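PDB 6XTZ: dally-like, isoform A, which binds Wnt and Hedgehog-family proteins, probably as a GPI-anchored cell-surface proteoglycan, and holds a palmitoleoylated serine in its glypican core. Local coordinates for residues 74-79 and 454-459; 249-254 and 466-471. The protein carries 5 engineered substitutions. All coordinates share one frame; numbering follows the deposited sequence.

Interaction 1. Residues 74-79 and 454-459; sequences SRMSGI and KDYKKF
Met76 reaches from the long helix 51-110 into the angle between the rings of Tyr456 and Phe459, a double Met-aromatic contact in the elongated, all-helical core of the glypican. The aromatic pair sits at the turn after helix 441-455: Tyr456 is the first residue to leave helical geometry, and a type I beta turn from Tyr456 to Phe459 leads into helix 459-467.

The sulfur-aromatic contacts differ in their angles. Met76 SD lies 3.7 Å from the centroid of the Phe459 ring, over that face but displaced toward the rim, where Phe459 CG and CD2 are its closest atoms. The same sulfur meets the Tyr456 ring more obliquely, well off its normal.

CH-pi contacts come from the carbons flanking the sulfur. Met76 CG stands almost on the axis of the Tyr456 ring, 3.5 Å from the centroid and 8° off the normal, while Met76 CE covers Phe459 at 4.1 Å from its centroid. Torsions explain this division: with CG anti to the backbone N (chi1 174°) and chi2 extended, the chain runs out past Tyr456, and the bend at chi3 (67°) lays the methyl over Phe459. Trp269 and Ala214 also touch Met76, and Trp269 NE1 hydrogen-bonds Tyr456 O, joining helices 263-283 and 185-216 to the site.

No hydrogen bond links the two segments; the remaining contact is between a methyl and a hydroxyl. Replacing Tyr456 with alanine is likely to open a gap over Met76 CG and beside Ile79 CD1, leaving the methionine packed on Phe459 alone of the two rings and freer to turn. At the far end of the tyrosine, Ile79 CD1 lies 3.3 Å from Tyr456 OH, the two side chains crossing at about a right angle.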
loop_
_atom_site.group_PDB
_atom_site.type_symbol
_atom_site.label_atom_id
_atom_site.label_comp_id
_atom_site.label_asym_id
_atom_site.label_seq_id
_atom_site.Cartn_x
_atom_site.Cartn_y
_atom_site.Cartn_z
ATOM N N SER A 74 -8.589 -1.311 -10.552
ATOM C CA SER A 74 -7.522 -1.905 -11.351
ATOM C C SER A 74 -6.502 -0.864 -11.801
ATOM O O SER A 74 -5.315 -1.183 -11.937
ATOM C CB SER A 74 -8.105 -2.628 -12.565
ATOM O OG SER A 74 -8.695 -1.711 -13.467
ATOM N N ARG A 75 -6.940 0.374 -12.039
ATOM C CA ARG A 75 -6.007 1.418 -12.445
ATOM C C ARG A 75 -5.109 1.836 -11.285
ATOM O O ARG A 75 -3.908 2.065 -11.474
ATOM C CB ARG A 75 -6.776 2.614 -13.002
ATOM C CG ARG A 75 -5.908 3.716 -13.583
ATOM C CD ARG A 75 -6.588 4.353 -14.785
ATOM N NE ARG A 75 -8.040 4.386 -14.630
ATOM C CZ ARG A 75 -8.710 5.378 -14.053
ATOM N NH1 ARG A 75 -8.060 6.429 -13.573
ATOM N NH2 ARG A 75 -10.030 5.318 -13.955
ATOM N N MET A 76 -5.670 1.937 -10.077
ATOM C CA MET A 76 -4.844 2.195 -8.902
ATOM C C MET A 76 -3.901 1.030 -8.638
ATOM O O MET A 76 -2.711 1.229 -8.366
ATOM C CB MET A 76 -5.721 2.454 -7.677
ATOM C CG MET A 76 -4.925 2.598 -6.389
ATOM S SD MET A 76 -5.928 2.530 -4.898
ATOM C CE MET A 76 -6.476 0.825 -4.929
ATOM N N SER A 77 -4.422 -0.197 -8.709
ATOM C CA SER A 77 -3.585 -1.374 -8.504
ATOM C C SER A 77 -2.462 -1.442 -9.532
ATOM O O SER A 77 -1.325 -1.798 -9.199
ATOM C CB SER A 77 -4.441 -2.639 -8.560
ATOM O OG SER A 77 -3.653 -3.800 -8.369
ATOM N N GLY A 78 -2.759 -1.099 -10.788
ATOM C CA GLY A 78 -1.738 -1.154 -11.821
ATOM C C GLY A 78 -0.649 -0.116 -11.629
ATOM O O GLY A 78 0.536 -0.408 -11.809
ATOM N N ILE A 79 -1.034 1.108 -11.265
ATOM C CA ILE A 79 -0.052 2.169 -11.060
ATOM C C ILE A 79 0.851 1.839 -9.878
ATOM O O ILE A 79 2.082 1.880 -9.986
ATOM C CB ILE A 79 -0.756 3.525 -10.871
ATOM C CG1 ILE A 79 -1.377 3.995 -12.188
ATOM C CG2 ILE A 79 0.220 4.564 -10.339
ATOM C CD1 ILE A 79 -2.156 5.291 -12.067
ATOM N N LYS A 454 -0.102 9.116 -1.214
ATOM C CA LYS A 454 -0.849 10.209 -0.604
ATOM C C LYS A 454 -2.147 10.472 -1.355
ATOM O O LYS A 454 -3.169 10.811 -0.746
ATOM C CB LYS A 454 0.017 11.470 -0.569
ATOM C CG LYS A 454 -0.372 12.484 0.492
ATOM C CD LYS A 454 0.466 13.749 0.354
ATOM C CE LYS A 454 0.509 14.534 1.655
ATOM N NZ LYS A 454 1.253 13.796 2.713
ATOM N N ASP A 455 -2.129 10.317 -2.682
ATOM C CA ASP A 455 -3.336 10.542 -3.471
ATOM C C ASP A 455 -4.374 9.453 -3.224
ATOM O O ASP A 455 -5.575 9.738 -3.158
ATOM C CB ASP A 455 -2.990 10.619 -4.959
ATOM C CG ASP A 455 -2.174 11.851 -5.312
ATOM O OD1 ASP A 455 -2.255 12.859 -4.577
ATOM O OD2 ASP A 455 -1.458 11.813 -6.336
ATOM N N TYR A 456 -3.935 8.202 -3.083
ATOM C CA TYR A 456 -4.832 7.068 -2.903
ATOM C C TYR A 456 -5.167 6.793 -1.442
ATOM O O TYR A 456 -5.692 5.718 -1.134
ATOM C CB TYR A 456 -4.229 5.808 -3.529
ATOM C CG TYR A 456 -4.069 5.873 -5.031
ATOM C CD1 TYR A 456 -5.164 6.089 -5.857
ATOM C CD2 TYR A 456 -2.826 5.699 -5.622
ATOM C CE1 TYR A 456 -5.020 6.143 -7.233
ATOM C CE2 TYR A 456 -2.673 5.752 -6.991
ATOM C CZ TYR A 456 -3.770 5.973 -7.793
ATOM O OH TYR A 456 -3.610 6.024 -9.156
ATOM N N LYS A 457 -4.876 7.734 -0.540
ATOM C CA LYS A 457 -5.144 7.517 0.878
ATOM C C LYS A 457 -6.635 7.330 1.134
ATOM O O LYS A 457 -7.047 6.380 1.810
ATOM C CB LYS A 457 -4.597 8.687 1.697
ATOM C CG LYS A 457 -4.815 8.567 3.199
ATOM C CD LYS A 457 -4.019 9.630 3.950
ATOM C CE LYS A 457 -4.231 9.540 5.454
ATOM N NZ LYS A 457 -5.626 9.874 5.845
ATOM N N LYS A 458 -7.459 8.228 0.597
ATOM C CA LYS A 458 -8.906 8.177 0.765
ATOM C C LYS A 458 -9.601 7.502 -0.413
ATOM O O LYS A 458 -10.770 7.792 -0.687
ATOM C CB LYS A 458 -9.463 9.586 0.967
ATOM C CG LYS A 458 -8.860 10.347 2.138
ATOM C CD LYS A 458 -9.380 9.828 3.468
ATOM C CE LYS A 458 -8.948 10.730 4.614
ATOM N NZ LYS A 458 -9.544 10.301 5.909
ATOM N N PHE A 459 -8.903 6.603 -1.112
ATOM C CA PHE A 459 -9.445 6.033 -2.343
ATOM C C PHE A 459 -10.735 5.264 -2.086
ATOM O O PHE A 459 -11.711 5.410 -2.831
ATOM C CB PHE A 459 -8.409 5.124 -3.006
ATOM C CG PHE A 459 -8.961 4.312 -4.145
ATOM C CD1 PHE A 459 -9.061 4.855 -5.416
ATOM C CD2 PHE A 459 -9.390 3.008 -3.945
ATOM C CE1 PHE A 459 -9.575 4.113 -6.465
ATOM C CE2 PHE A 459 -9.908 2.264 -4.989
ATOM C CZ PHE A 459 -9.998 2.816 -6.250
#

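Interaction 2. Residues 249-254 and 466-471; sequences NYCVNV and SVCSNE
A disulfide of the cysteine-rich end of the glypican core joins helix 248-258 to the chain just beyond helix 459-467. Cys251 SG and Cys468 SG are bonded at 2.0 Å, with a chi3 of -93°, close to the perpendicular arrangement preferred by an unstrained disulfide. Cys251 sits within its helix, whereas Cys468 is the first residue to depart from helical geometry, so the bond fastens the side of one helix to the end of another. The CA atoms of Cys251 and Cys468 are 6.1 Å apart.

The two half-cystines use different first torsions. Cys251 holds its sulfur anti to the backbone N (chi1 178°), which carries it out from the helix toward its mate; Cys468 places its SG beside its own backbone N (chi1 -62°). Cys468 SG also rests against the residue after Cys251: Val252 N is 3.5 Å from Cys468 SG, and Val252 CG2 touches the same sulfur at 4.1 Å, without a hydrogen bond between the segments.

Met233 of helix 224-234 and Ile473 pack on Cys251, and Ile255 on Cys468, giving the buried bridge apolar neighbours. Beyond the bridge, Cys468 O accepts a hydrogen bond from Ser475 OG, while His68 NE2 of helix 51-110 is hydrogen-bonded to Ser466 OG.

Because the link is covalent, it does not rely on the small noncovalent interface around it; helix 248-258 and the end of helix 459-467 would probably stay joined unless the bond were reduced, and its burial probably limits access to reductants.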
loop_
_atom_site.group_PDB
_atom_site.type_symbol
_atom_site.label_atom_id
_atom_site.label_comp_id
_atom_site.label_asym_id
_atom_site.label_seq_id
_atom_site.Cartn_x
_atom_site.Cartn_y
_atom_site.Cartn_z
ATOM N N ASN A 249 -26.525 12.824 -1.078
ATOM C CA ASN A 249 -26.365 12.043 0.145
ATOM C C ASN A 249 -27.135 10.731 0.078
ATOM O O ASN A 249 -26.686 9.718 0.628
ATOM C CB ASN A 249 -26.810 12.867 1.353
ATOM C CG ASN A 249 -25.855 14.004 1.665
ATOM O OD1 ASN A 249 -24.922 14.273 0.907
ATOM N ND2 ASN A 249 -26.086 14.682 2.783
ATOM N N TYR A 250 -28.289 10.728 -0.591
ATOM C CA TYR A 250 -29.021 9.485 -0.804
ATOM C C TYR A 250 -28.215 8.521 -1.667
ATOM O O TYR A 250 -28.086 7.335 -1.338
ATOM C CB TYR A 250 -30.382 9.792 -1.435
ATOM C CG TYR A 250 -31.210 8.578 -1.798
ATOM C CD1 TYR A 250 -31.225 7.448 -0.989
ATOM C CD2 TYR A 250 -31.997 8.574 -2.942
ATOM C CE1 TYR A 250 -31.984 6.341 -1.323
ATOM C CE2 TYR A 250 -32.762 7.476 -3.280
ATOM C CZ TYR A 250 -32.752 6.363 -2.468
ATOM O OH TYR A 250 -33.511 5.264 -2.803
ATOM N N CYS A 251 -27.651 9.019 -2.771
ATOM C CA CYS A 251 -26.808 8.178 -3.616
ATOM C C CYS A 251 -25.588 7.673 -2.854
ATOM O O CYS A 251 -25.231 6.494 -2.956
ATOM C CB CYS A 251 -26.378 8.950 -4.864
ATOM S SG CYS A 251 -25.285 8.034 -5.978
ATOM N N VAL A 252 -24.934 8.552 -2.088
ATOM C CA VAL A 252 -23.718 8.155 -1.378
ATOM C C VAL A 252 -24.020 7.050 -0.372
ATOM O O VAL A 252 -23.260 6.082 -0.246
ATOM C CB VAL A 252 -23.066 9.375 -0.700
ATOM C CG1 VAL A 252 -21.931 8.934 0.212
ATOM C CG2 VAL A 252 -22.554 10.352 -1.747
ATOM N N ASN A 253 -25.136 7.170 0.351
ATOM C CA ASN A 253 -25.495 6.148 1.328
ATOM C C ASN A 253 -25.761 4.803 0.666
ATOM O O ASN A 253 -25.455 3.756 1.246
ATOM C CB ASN A 253 -26.716 6.592 2.132
ATOM C CG ASN A 253 -26.377 7.632 3.176
ATOM O OD1 ASN A 253 -25.263 7.657 3.701
ATOM N ND2 ASN A 253 -27.336 8.495 3.488
ATOM N N VAL A 254 -26.325 4.807 -0.542
ATOM C CA VAL A 254 -26.610 3.552 -1.230
ATOM C C VAL A 254 -25.316 2.890 -1.688
ATOM O O VAL A 254 -25.104 1.691 -1.473
ATOM C CB VAL A 254 -27.575 3.790 -2.406
ATOM C CG1 VAL A 254 -27.756 2.512 -3.213
ATOM C CG2 VAL A 254 -28.916 4.288 -1.892
ATOM N N SER A 466 -17.275 9.105 -5.829
ATOM C CA SER A 466 -16.865 9.059 -7.228
ATOM C C SER A 466 -17.956 8.455 -8.103
ATOM O O SER A 466 -18.181 8.912 -9.230
ATOM C CB SER A 466 -15.564 8.269 -7.366
ATOM O OG SER A 466 -15.215 8.095 -8.728
ATOM N N VAL A 467 -18.648 7.430 -7.601
ATOM C CA VAL A 467 -19.712 6.797 -8.375
ATOM C C VAL A 467 -20.874 7.763 -8.585
ATOM O O VAL A 467 -21.470 7.809 -9.667
ATOM C CB VAL A 467 -20.168 5.498 -7.687
ATOM C CG1 VAL A 467 -21.372 4.904 -8.406
ATOM C CG2 VAL A 467 -19.029 4.493 -7.641
ATOM N N CYS A 468 -21.203 8.559 -7.571
ATOM C CA CYS A 468 -22.341 9.469 -7.641
ATOM C C CYS A 468 -22.042 10.754 -8.408
ATOM O O CYS A 468 -22.859 11.680 -8.364
ATOM C CB CYS A 468 -22.827 9.812 -6.229
ATOM S SG CYS A 468 -23.408 8.387 -5.274
ATOM N N SER A 469 -20.912 10.832 -9.113
ATOM C CA SER A 469 -20.544 12.028 -9.856
ATOM C C SER A 469 -20.349 11.789 -11.346
ATOM O O SER A 469 -19.965 12.723 -12.060
ATOM C CB SER A 469 -19.263 12.644 -9.274
ATOM O OG SER A 469 -19.474 13.118 -7.956
ATOM N N ASN A 470 -20.599 10.578 -11.841
ATOM C CA ASN A 470 -20.396 10.273 -13.249
ATOM C C ASN A 470 -21.643 10.629 -14.058
ATOM O O ASN A 470 -22.650 11.103 -13.527
ATOM C CB ASN A 470 -20.017 8.802 -13.431
ATOM C CG ASN A 470 -21.021 7.847 -12.802
ATOM O OD1 ASN A 470 -22.143 8.228 -12.469
ATOM N ND2 ASN A 470 -20.617 6.592 -12.643
ATOM N N GLU A 471 -21.574 10.397 -15.372
ATOM C CA GLU A 471 -22.715 10.683 -16.235
ATOM C C GLU A 471 -23.845 9.687 -16.026
ATOM O O GLU A 471 -25.011 10.011 -16.282
ATOM C CB GLU A 471 -22.282 10.670 -17.700
ATOM C CG GLU A 471 -21.084 11.544 -18.007
ATOM C CD GLU A 471 -20.596 11.373 -19.432
ATOM O OE1 GLU A 471 -21.242 10.624 -20.197
ATOM O OE2 GLU A 471 -19.566 11.983 -19.786
#

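Overall arrangement
From the N terminus, the chain first passes through 74-79 on helix 51-110 and then 249-254 on helix 248-258. After the unmodelled stretch 324-437 it returns to 454-459, closing the loop of interaction 1, and soon reaches 466-471, closing that of interaction 2. The segments alternate, so the two loops cross rather than nest. Helices 441-455 and 459-467 are consecutive, and this returning part of the chain is packed on the long helix by interaction 1 and bonded covalently to helix 248-258 by interaction 2. The centres lie 19 Å apart, the nearest atoms about 7 Å, so the ties are separate but neighbouring.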